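Local coordinates for protein Exo beta-1,2-glucooligosaccharide sophorohydrolase (non-reducing end) (Parabacteroides distasonis ATCC 8503, PDB 5Z06) that hydrolyses linear beta-1,2-glucan and beta-1,2-glucooligosaccharides of four or more units, releasing sophorose from the non-reducing end as an exo-acting enzyme, at residues F11-Y20 and F48-L56; D216-R224 and A235-D246. All coordinates share one frame; numbering follows the deposited sequence.

Interaction 1: residues F11-Y20 and F48-L56; sequences FENSLMKGDY and FTPGNSLEL. With CA (calcium ion), chain C.
A calcium site in what is probably an N-terminal beta-sandwich joins Glu12 and Asn13, just after strand 9-11, to the loop of Thr49 and Asn52 leading into strand 53-59. Five of the metal's seven ligand atoms belong to residues 11-20 and 48-56. Glu12 O lies 2.3 Å from calcium and Asn13 OD1 2.5 Å. Thr49 chelates through its backbone O and OG1, and Asn52 O lies 2.4 Å from calcium. The carboxylate of Asp175, on strand 169-180, supplies the other two oxygens, and Asp176 takes a hydrogen bond with Thr49 OG1.

Two asparagine amides tie the loops together beside the metal. Asn13 OD1 also accepts Asn52 N at 3.1 Å, with the donor tilted from the carbonyl plane, while Asn13 ND2 makes a weak bond to Pro50 O. Asn52 grips the backbone of Ser14 at both ends of its amide: Ser14 N reaches a lone pair of Asn52 OD1 at 2.7 Å with a nearly straight N-H (170°), and Asn52 ND2 gives a hydrogen to Ser14 O in the plane of both groups. Its CG sits between the backbone N and carbonyl carbon (chi1 55°), which turns the amide across to Ser14 while the carbonyl stays on the metal.

Beyond the site the contact becomes apolar. Leu54 CG stands 3.5 Å from the Phe11 ring centroid, 9° off the normal, a CH-pi contact over the face opposite Asn13 N. Leu54 CD2 packs 3.4 Å from Tyr20 CB, while Asn52 OD1 lies at the ring edge of Phe11.

The loops are held by shared oxygen ligands and the asparagine hydrogen bonds. Asp175 is probably the one charged ligand; calcium would probably polarise the carbonyls and the Asn13 amide.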
loop_
_atom_site.group_PDB
_atom_site.type_symbol
_atom_site.label_atom_id
_atom_site.label_comp_id
_atom_site.label_asym_id
_atom_site.label_seq_id
_atom_site.Cartn_x
_atom_site.Cartn_y
_atom_site.Cartn_z
ATOM N N PHE A 11 -18.816 -2.552 3.356
ATOM C CA PHE A 11 -18.640 -1.137 3.549
ATOM C C PHE A 11 -18.500 -0.802 5.011
ATOM O O PHE A 11 -19.326 -1.214 5.822
ATOM C CB PHE A 11 -19.833 -0.385 2.989
ATOM C CG PHE A 11 -19.698 1.087 3.113
ATOM C CD1 PHE A 11 -18.994 1.797 2.162
ATOM C CD2 PHE A 11 -20.249 1.762 4.188
ATOM C CE1 PHE A 11 -18.846 3.156 2.270
ATOM C CE2 PHE A 11 -20.097 3.132 4.303
ATOM C CZ PHE A 11 -19.399 3.832 3.344
ATOM N N GLU A 12 -17.461 -0.056 5.340
ATOM C CA GLU A 12 -17.344 0.599 6.631
ATOM C C GLU A 12 -17.375 2.113 6.451
ATOM O O GLU A 12 -18.170 2.806 7.084
ATOM C CB GLU A 12 -16.052 0.193 7.300
ATOM C CG GLU A 12 -15.851 0.843 8.655
ATOM C CD GLU A 12 -14.760 0.159 9.438
ATOM O OE1 GLU A 12 -13.589 0.222 9.003
ATOM O OE2 GLU A 12 -15.092 -0.458 10.466
ATOM N N ASN A 13 -16.482 2.610 5.609
ATOM C CA ASN A 13 -16.334 4.043 5.330
ATOM C C ASN A 13 -15.746 4.201 3.949
ATOM O O ASN A 13 -14.948 3.384 3.516
ATOM C CB ASN A 13 -15.388 4.702 6.353
ATOM C CG ASN A 13 -16.080 5.042 7.660
ATOM O OD1 ASN A 13 -17.176 5.590 7.659
ATOM N ND2 ASN A 13 -15.439 4.736 8.782
ATOM N N SER A 14 -16.158 5.242 3.255
ATOM C CA SER A 14 -15.547 5.621 1.990
ATOM C C SER A 14 -14.401 6.540 2.332
ATOM O O SER A 14 -14.605 7.537 3.036
ATOM C CB SER A 14 -16.542 6.342 1.107
ATOM O OG SER A 14 -15.993 6.588 -0.156
ATOM N N LEU A 15 -13.198 6.193 1.878
ATOM C CA LEU A 15 -12.048 7.081 2.016
ATOM C C LEU A 15 -12.162 8.293 1.115
ATOM O O LEU A 15 -11.524 9.301 1.366
ATOM C CB LEU A 15 -10.736 6.330 1.748
ATOM C CG LEU A 15 -10.446 5.172 2.717
ATOM C CD1 LEU A 15 -9.160 4.441 2.364
ATOM C CD2 LEU A 15 -10.377 5.696 4.150
ATOM N N MET A 16 -12.978 8.199 0.073
ATOM C CA MET A 16 -13.293 9.355 -0.765
ATOM C C MET A 16 -14.664 9.922 -0.419
ATOM O O MET A 16 -15.560 9.195 -0.030
ATOM C CB MET A 16 -13.237 8.971 -2.252
ATOM C CG MET A 16 -11.869 8.531 -2.731
ATOM S SD MET A 16 -10.587 9.775 -2.475
ATOM C CE MET A 16 -10.344 10.426 -4.120
ATOM N N LYS A 17 -14.816 11.233 -0.578
ATOM C CA LYS A 17 -16.106 11.871 -0.444
ATOM C C LYS A 17 -16.890 11.659 -1.702
ATOM O O LYS A 17 -16.373 11.145 -2.695
ATOM C CB LYS A 17 -15.956 13.370 -0.191
ATOM C CG LYS A 17 -15.375 13.660 1.173
ATOM C CD LYS A 17 -14.908 15.096 1.307
ATOM C CE LYS A 17 -13.957 15.228 2.496
ATOM N NZ LYS A 17 -13.225 16.525 2.446
ATOM N N GLY A 18 -18.161 12.040 -1.618
ATOM C CA GLY A 18 -19.032 12.203 -2.765
ATOM C C GLY A 18 -19.730 10.932 -3.164
ATOM O O GLY A 18 -20.926 10.850 -3.103
ATOM N N ASP A 19 -18.955 9.951 -3.586
ATOM C CA ASP A 19 -19.474 8.690 -4.052
ATOM C C ASP A 19 -18.487 7.563 -3.774
ATOM O O ASP A 19 -17.325 7.805 -3.492
ATOM C CB ASP A 19 -19.758 8.778 -5.552
ATOM C CG ASP A 19 -18.531 9.174 -6.373
ATOM O OD1 ASP A 19 -17.619 8.356 -6.603
ATOM O OD2 ASP A 19 -18.483 10.320 -6.824
ATOM N N TYR A 20 -18.975 6.331 -3.887
ATOM C CA TYR A 20 -18.264 5.173 -3.409
ATOM C C TYR A 20 -17.892 4.272 -4.576
ATOM O O TYR A 20 -18.751 3.713 -5.274
ATOM C CB TYR A 20 -19.074 4.398 -2.371
ATOM C CG TYR A 20 -18.243 3.301 -1.748
ATOM C CD1 TYR A 20 -17.019 3.603 -1.140
ATOM C CD2 TYR A 20 -18.633 1.960 -1.810
ATOM C CE1 TYR A 20 -16.223 2.609 -0.598
ATOM C CE2 TYR A 20 -17.839 0.968 -1.243
ATOM C CZ TYR A 20 -16.626 1.311 -0.648
ATOM O OH TYR A 20 -15.782 0.384 -0.099
ATOM N N PHE A 48 -23.143 5.568 11.096
ATOM C CA PHE A 48 -22.946 4.817 12.315
ATOM C C PHE A 48 -21.460 4.802 12.699
ATOM O O PHE A 48 -21.098 5.355 13.725
ATOM C CB PHE A 48 -23.491 3.397 12.233
ATOM C CG PHE A 48 -23.423 2.714 13.542
ATOM C CD1 PHE A 48 -24.368 3.024 14.518
ATOM C CD2 PHE A 48 -22.350 1.886 13.866
ATOM C CE1 PHE A 48 -24.285 2.471 15.775
ATOM C CE2 PHE A 48 -22.268 1.326 15.121
ATOM C CZ PHE A 48 -23.238 1.615 16.073
ATOM N N THR A 49 -20.604 4.147 11.907
ATOM C CA THR A 49 -19.154 4.360 12.061
ATOM C C THR A 49 -18.834 5.672 11.380
ATOM O O THR A 49 -19.002 5.785 10.166
ATOM C CB THR A 49 -18.264 3.295 11.448
ATOM O OG1 THR A 49 -18.704 3.014 10.126
ATOM C CG2 THR A 49 -18.267 2.065 12.298
ATOM N N PRO A 50 -18.399 6.667 12.167
ATOM C CA PRO A 50 -18.145 7.955 11.618
ATOM C C PRO A 50 -17.124 7.959 10.512
ATOM O O PRO A 50 -16.284 7.038 10.348
ATOM C CB PRO A 50 -17.604 8.748 12.801
ATOM C CG PRO A 50 -17.064 7.722 13.707
ATOM C CD PRO A 50 -18.078 6.644 13.603
ATOM N N GLY A 51 -17.183 9.110 9.863
ATOM C CA GLY A 51 -16.816 9.297 8.528
ATOM C C GLY A 51 -18.192 9.391 7.889
ATOM O O GLY A 51 -18.852 10.422 7.921
ATOM N N ASN A 52 -18.637 8.278 7.327
ATOM C CA ASN A 52 -19.683 8.344 6.356
ATOM C C ASN A 52 -20.441 7.051 6.220
ATOM O O ASN A 52 -20.090 6.011 6.799
ATOM C CB ASN A 52 -19.106 8.831 5.019
ATOM C CG ASN A 52 -17.948 7.987 4.538
ATOM O OD1 ASN A 52 -18.056 6.771 4.457
ATOM N ND2 ASN A 52 -16.840 8.627 4.210
ATOM N N SER A 53 -21.504 7.141 5.449
ATOM C CA SER A 53 -22.320 6.008 5.121
ATOM C C SER A 53 -22.671 6.122 3.662
ATOM O O SER A 53 -22.354 7.126 3.018
ATOM C CB SER A 53 -23.579 6.029 5.973
ATOM O OG SER A 53 -24.326 7.205 5.727
ATOM N N LEU A 54 -23.328 5.092 3.154
ATOM C CA LEU A 54 -23.790 5.078 1.799
ATOM C C LEU A 54 -25.227 5.532 1.759
ATOM O O LEU A 54 -26.056 5.110 2.582
ATOM C CB LEU A 54 -23.660 3.684 1.203
ATOM C CG LEU A 54 -22.223 3.197 1.043
ATOM C CD1 LEU A 54 -22.229 1.762 0.571
ATOM C CD2 LEU A 54 -21.500 4.044 0.020
ATOM N N GLU A 55 -25.513 6.394 0.789
ATOM C CA GLU A 55 -26.832 6.935 0.621
ATOM C C GLU A 55 -27.543 6.086 -0.390
ATOM O O GLU A 55 -27.063 5.889 -1.496
ATOM C CB GLU A 55 -26.789 8.377 0.131
ATOM C CG GLU A 55 -28.136 9.067 0.275
ATOM C CD GLU A 55 -28.269 10.320 -0.554
ATOM O OE1 GLU A 55 -27.236 10.913 -0.904
ATOM O OE2 GLU A 55 -29.421 10.701 -0.871
ATOM N N LEU A 56 -28.706 5.597 -0.003
ATOM C CA LEU A 56 -29.520 4.832 -0.902
ATOM C C LEU A 56 -30.830 5.597 -1.077
ATOM O O LEU A 56 -31.765 5.440 -0.288
ATOM C CB LEU A 56 -29.718 3.416 -0.345
ATOM C CG LEU A 56 -30.276 2.450 -1.382
ATOM C CD1 LEU A 56 -29.167 1.970 -2.303
ATOM C CD2 LEU A 56 -30.959 1.260 -0.721
HETATM CA CA CA C . -19.221 4.401 8.310
#

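Interaction 2: residues D216-R224 and A235-D246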
loop_
_atom_site.group_PDB
_atom_site.type_symbol
_atom_site.label_atom_id
_atom_site.label_comp_id
_atom_site.label_asym_id
_atom_site.label_seq_id
_atom_site.Cartn_x
_atom_site.Cartn_y
_atom_site.Cartn_z
ATOM N N ASP A 216 -10.129 -9.117 21.663
ATOM C CA ASP A 216 -10.646 -9.106 20.297
ATOM C C ASP A 216 -11.764 -8.051 20.111
ATOM O O ASP A 216 -12.952 -8.359 19.965
ATOM C CB ASP A 216 -11.082 -10.514 19.888
ATOM C CG ASP A 216 -11.186 -10.675 18.391
ATOM O OD1 ASP A 216 -10.859 -9.727 17.649
ATOM O OD2 ASP A 216 -11.610 -11.741 17.927
ATOM N N ILE A 217 -11.344 -6.792 20.116
ATOM C CA ILE A 217 -12.247 -5.665 19.932
ATOM C C ILE A 217 -12.553 -5.429 18.451
ATOM O O ILE A 217 -11.810 -5.872 17.553
ATOM C CB ILE A 217 -11.712 -4.374 20.589
ATOM C CG1 ILE A 217 -10.410 -3.895 19.951
ATOM C CG2 ILE A 217 -11.508 -4.588 22.084
ATOM C CD1 ILE A 217 -10.252 -2.400 20.016
ATOM N N LYS A 218 -13.647 -4.713 18.207
ATOM C CA LYS A 218 -14.108 -4.476 16.838
ATOM C C LYS A 218 -13.287 -3.343 16.209
ATOM O O LYS A 218 -12.741 -3.472 15.121
ATOM C CB LYS A 218 -15.598 -4.142 16.834
ATOM C CG LYS A 218 -16.260 -4.248 15.472
ATOM C CD LYS A 218 -17.670 -3.684 15.511
ATOM C CE LYS A 218 -18.352 -3.731 14.158
ATOM N NZ LYS A 218 -18.631 -5.110 13.716
ATOM N N TYR A 219 -13.228 -2.230 16.915
ATOM C CA TYR A 219 -12.508 -1.072 16.442
ATOM C C TYR A 219 -12.323 -0.111 17.571
ATOM O O TYR A 219 -12.906 -0.271 18.642
ATOM C CB TYR A 219 -13.210 -0.389 15.257
ATOM C CG TYR A 219 -14.730 -0.201 15.303
ATOM C CD1 TYR A 219 -15.348 0.575 16.284
ATOM C CD2 TYR A 219 -15.533 -0.715 14.283
ATOM C CE1 TYR A 219 -16.723 0.768 16.282
ATOM C CE2 TYR A 219 -16.901 -0.522 14.271
ATOM C CZ TYR A 219 -17.490 0.223 15.267
ATOM O OH TYR A 219 -18.845 0.414 15.234
ATOM N N TYR A 220 -11.464 0.858 17.335
ATOM C CA TYR A 220 -11.341 2.004 18.206
ATOM C C TYR A 220 -12.220 3.092 17.626
ATOM O O TYR A 220 -12.258 3.261 16.412
ATOM C CB TYR A 220 -9.895 2.457 18.265
ATOM C CG TYR A 220 -9.006 1.433 18.908
ATOM C CD1 TYR A 220 -8.934 1.331 20.298
ATOM C CD2 TYR A 220 -8.250 0.558 18.132
ATOM C CE1 TYR A 220 -8.119 0.388 20.902
ATOM C CE2 TYR A 220 -7.431 -0.392 18.719
ATOM C CZ TYR A 220 -7.359 -0.475 20.102
ATOM O OH TYR A 220 -6.541 -1.427 20.668
ATOM N N ARG A 221 -12.953 3.791 18.477
ATOM C CA ARG A 221 -13.704 4.947 18.058
ATOM C C ARG A 221 -12.910 6.133 18.503
ATOM O O ARG A 221 -12.524 6.203 19.683
ATOM C CB ARG A 221 -15.076 4.996 18.724
ATOM C CG ARG A 221 -16.233 4.738 17.782
ATOM C CD ARG A 221 -17.573 4.820 18.500
ATOM N NE ARG A 221 -18.529 3.893 17.892
ATOM C CZ ARG A 221 -19.497 3.237 18.538
ATOM N NH1 ARG A 221 -19.683 3.384 19.856
ATOM N NH2 ARG A 221 -20.293 2.411 17.852
ATOM N N ILE A 222 -12.717 7.086 17.588
ATOM C CA ILE A 222 -11.979 8.302 17.904
ATOM C C ILE A 222 -12.974 9.450 18.019
ATOM O O ILE A 222 -13.822 9.629 17.140
ATOM C CB ILE A 222 -10.889 8.637 16.856
ATOM C CG1 ILE A 222 -9.847 7.510 16.782
ATOM C CG2 ILE A 222 -10.200 9.966 17.189
ATOM C CD1 ILE A 222 -10.189 6.418 15.800
ATOM N N TYR A 223 -12.831 10.210 19.106
ATOM C CA TYR A 223 -13.660 11.393 19.395
ATOM C C TYR A 223 -12.821 12.643 19.342
ATOM O O TYR A 223 -11.691 12.660 19.797
ATOM C CB TYR A 223 -14.300 11.302 20.784
ATOM C CG TYR A 223 -15.341 10.222 20.869
ATOM C CD1 TYR A 223 -14.969 8.914 21.156
ATOM C CD2 TYR A 223 -16.692 10.495 20.623
ATOM C CE1 TYR A 223 -15.906 7.905 21.214
ATOM C CE2 TYR A 223 -17.643 9.490 20.684
ATOM C CZ TYR A 223 -17.240 8.196 20.984
ATOM O OH TYR A 223 -18.157 7.181 21.039
ATOM N N ARG A 224 -13.392 13.689 18.780
ATOM C CA ARG A 224 -12.705 14.947 18.631
ATOM C C ARG A 224 -13.515 16.088 19.229
ATOM O O ARG A 224 -14.735 16.116 19.135
ATOM C CB ARG A 224 -12.454 15.235 17.164
ATOM C CG ARG A 224 -11.588 16.468 16.949
ATOM C CD ARG A 224 -11.380 16.687 15.479
ATOM N NE ARG A 224 -12.625 16.963 14.783
ATOM C CZ ARG A 224 -12.786 16.917 13.457
ATOM N NH1 ARG A 224 -11.789 16.585 12.645
ATOM N NH2 ARG A 224 -13.959 17.209 12.929
ATOM N N ALA A 235 -13.988 9.199 13.738
ATOM C CA ALA A 235 -13.415 8.090 12.992
ATOM C C ALA A 235 -13.442 6.823 13.795
ATOM O O ALA A 235 -13.594 6.847 15.020
ATOM C CB ALA A 235 -11.967 8.396 12.592
ATOM N N VAL A 236 -13.279 5.713 13.085
ATOM C CA VAL A 236 -13.021 4.438 13.716
ATOM C C VAL A 236 -11.742 3.895 13.130
ATOM O O VAL A 236 -11.420 4.134 11.963
ATOM C CB VAL A 236 -14.132 3.381 13.544
ATOM C CG1 VAL A 236 -15.382 3.805 14.284
ATOM C CG2 VAL A 236 -14.443 3.078 12.076
ATOM N N ARG A 237 -11.010 3.174 13.961
ATOM C CA ARG A 237 -9.840 2.507 13.500
ATOM C C ARG A 237 -9.894 1.079 13.972
ATOM O O ARG A 237 -10.062 0.796 15.155
ATOM C CB ARG A 237 -8.583 3.245 13.975
ATOM C CG ARG A 237 -8.294 4.507 13.179
ATOM C CD ARG A 237 -7.867 4.167 11.759
ATOM N NE ARG A 237 -7.582 5.336 10.933
ATOM C CZ ARG A 237 -8.471 6.013 10.199
ATOM N NH1 ARG A 237 -9.769 5.700 10.191
ATOM N NH2 ARG A 237 -8.061 7.051 9.489
ATOM N N ARG A 238 -9.738 0.184 13.020
ATOM C CA ARG A 238 -9.649 -1.218 13.287
ATOM C C ARG A 238 -8.398 -1.497 14.130
ATOM O O ARG A 238 -7.439 -0.719 14.072
ATOM C CB ARG A 238 -9.571 -1.966 11.965
ATOM C CG ARG A 238 -10.826 -1.896 11.124
ATOM C CD ARG A 238 -11.867 -2.819 11.698
ATOM N NE ARG A 238 -13.173 -2.643 11.084
ATOM C CZ ARG A 238 -14.253 -3.372 11.379
ATOM N NH1 ARG A 238 -14.181 -4.361 12.262
ATOM N NH2 ARG A 238 -15.422 -3.118 10.775
ATOM N N PRO A 239 -8.393 -2.608 14.902
ATOM C CA PRO A 239 -7.301 -2.942 15.849
ATOM C C PRO A 239 -5.874 -3.058 15.265
ATOM O O PRO A 239 -4.914 -2.873 15.988
ATOM C CB PRO A 239 -7.743 -4.295 16.445
ATOM C CG PRO A 239 -9.175 -4.456 16.070
ATOM C CD PRO A 239 -9.357 -3.719 14.783
ATOM N N TRP A 240 -5.770 -3.344 13.971
ATOM C CA TRP A 240 -4.500 -3.346 13.216
ATOM C C TRP A 240 -3.901 -1.953 12.976
ATOM O O TRP A 240 -2.762 -1.837 12.521
ATOM C CB TRP A 240 -4.645 -4.099 11.867
ATOM C CG TRP A 240 -5.839 -3.716 11.006
ATOM C CD1 TRP A 240 -7.060 -4.344 10.974
ATOM C CD2 TRP A 240 -5.916 -2.653 10.048
ATOM N NE1 TRP A 240 -7.891 -3.722 10.061
ATOM C CE2 TRP A 240 -7.212 -2.684 9.483
ATOM C CE3 TRP A 240 -5.019 -1.683 9.608
ATOM C CZ2 TRP A 240 -7.629 -1.771 8.508
ATOM C CZ3 TRP A 240 -5.433 -0.768 8.644
ATOM C CH2 TRP A 240 -6.725 -0.821 8.099
ATOM N N MET A 241 -4.647 -0.902 13.298
ATOM C CA MET A 241 -4.123 0.452 13.248
ATOM C C MET A 241 -4.293 1.102 14.633
ATOM O O MET A 241 -5.398 1.476 14.996
ATOM C CB MET A 241 -4.878 1.205 12.140
ATOM C CG MET A 241 -4.334 2.554 11.723
ATOM S SD MET A 241 -2.635 2.547 11.150
ATOM C CE MET A 241 -2.822 1.573 9.666
ATOM N N ASN A 242 -3.198 1.237 15.388
ATOM C CA ASN A 242 -3.172 1.936 16.687
ATOM C C ASN A 242 -2.877 3.430 16.552
ATOM O O ASN A 242 -2.149 4.044 17.354
ATOM C CB ASN A 242 -2.125 1.310 17.609
ATOM C CG ASN A 242 -2.428 -0.133 17.928
ATOM O OD1 ASN A 242 -3.595 -0.537 18.088
ATOM N ND2 ASN A 242 -1.377 -0.931 18.008
ATOM N N ARG A 243 -3.498 4.024 15.551
ATOM C CA ARG A 243 -3.089 5.300 15.087
ATOM C C ARG A 243 -4.215 5.908 14.323
ATOM O O ARG A 243 -4.904 5.198 13.608
ATOM C CB ARG A 243 -1.934 5.097 14.132
ATOM C CG ARG A 243 -0.906 6.116 14.359
ATOM C CD ARG A 243 0.198 6.039 13.326
ATOM N NE ARG A 243 1.420 6.154 14.070
ATOM C CZ ARG A 243 1.818 7.237 14.723
ATOM N NH1 ARG A 243 1.146 8.378 14.677
ATOM N NH2 ARG A 243 2.946 7.178 15.392
ATOM N N TYR A 244 -4.391 7.213 14.441
ATOM C CA TYR A 244 -5.390 7.884 13.648
ATOM C C TYR A 244 -4.861 9.221 13.175
ATOM O O TYR A 244 -4.262 9.971 13.952
ATOM C CB TYR A 244 -6.689 8.045 14.430
ATOM C CG TYR A 244 -7.646 8.942 13.714
ATOM C CD1 TYR A 244 -8.168 8.570 12.479
ATOM C CD2 TYR A 244 -7.993 10.183 14.238
ATOM C CE1 TYR A 244 -9.027 9.398 11.784
ATOM C CE2 TYR A 244 -8.869 11.011 13.566
ATOM C CZ TYR A 244 -9.376 10.620 12.347
ATOM O OH TYR A 244 -10.226 11.461 11.704
ATOM N N THR A 245 -5.078 9.478 11.888
ATOM C CA THR A 245 -4.666 10.684 11.242
ATOM C C THR A 245 -5.897 11.532 10.977
ATOM O O THR A 245 -6.734 11.200 10.140
ATOM C CB THR A 245 -3.898 10.356 9.959
ATOM O OG1 THR A 245 -2.620 9.813 10.320
ATOM C CG2 THR A 245 -3.696 11.598 9.114
ATOM N N ASP A 246 -5.996 12.639 11.704
ATOM C CA ASP A 246 -7.119 13.506 11.573
ATOM C C ASP A 246 -6.719 14.641 10.685
ATOM O O ASP A 246 -6.018 15.559 11.117
ATOM C CB ASP A 246 -7.569 14.062 12.912
ATOM C CG ASP A 246 -8.948 14.679 12.833
ATOM O OD1 ASP A 246 -9.821 14.114 12.131
ATOM O OD2 ASP A 246 -9.158 15.734 13.464
#
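Tyr220 pairs with Arg237, and Ile222 with Ala235, in an antiparallel hairpin (strands 219-225 and 232-237) of a two-sheet sandwich, three strands against four, whose topology is consistent with a fibronectin type III fold. Backbone bonds set the register: Tyr220 N to Arg237 O is 2.6 Å and returns through Arg237 N, whereas at the other pair Ile222 N to Ala235 O is short and its mate weak. Arg221 and Val236 form the non-hydrogen-bonded pair between them. Lys218 and Tyr219, both opposite Val262, make a classic beta bulge.

Apolar contacts lie on both faces. Beside Tyr220, Ile222 packs its CG2 3.7 Å from Tyr244 CD2, bridging to strand 243-247 of the other sheet. On the Arg221 side, Val236 CG1 sits over a face of the Tyr219 ring, 4.0 Å from its centroid.

Charged groups close the ends. Tyr219 CD2 lies over the Arg238 guanidinium, whose salt bridges run to Asp7 and Glu12. Arg224, bent at chi3 (63°) to bring NH1 round, forms a salt bridge with Asp246, which also bonds the hydroxyls of Tyr244 (at OD1) and Tyr257 (at OD2). With an alanine here instead of Asp246, Arg224 would probably lose its carboxylate mate and both hydroxyls this partner. Arg224 NH1, its guanidinium edge on, meets the syn lone pair of Asp246 OD2 at 2.9 Å.

How the interactions relate
Both contacts are largely buried, yet they probably belong to different domains, each a beta-sandwich: interaction 1 ties loops of the first round an ion, while interaction 2 pairs strands and bridges the two sheets of the second. Both include apolar packing; they differ in metal ligation and side-chain amides against a short antiparallel backbone ladder with a salt bridge. Their centres are about 16 Å apart, but they meet where the two probable domains abut. Glu12, whose carbonyl serves calcium, sends OE2 to Arg238 NH2 at 2.7 Å, and Thr49 CG2 rests 3.4 Å from Tyr219 OH. The metal loops thus form part of the interface with strands 219-225 and 232-237.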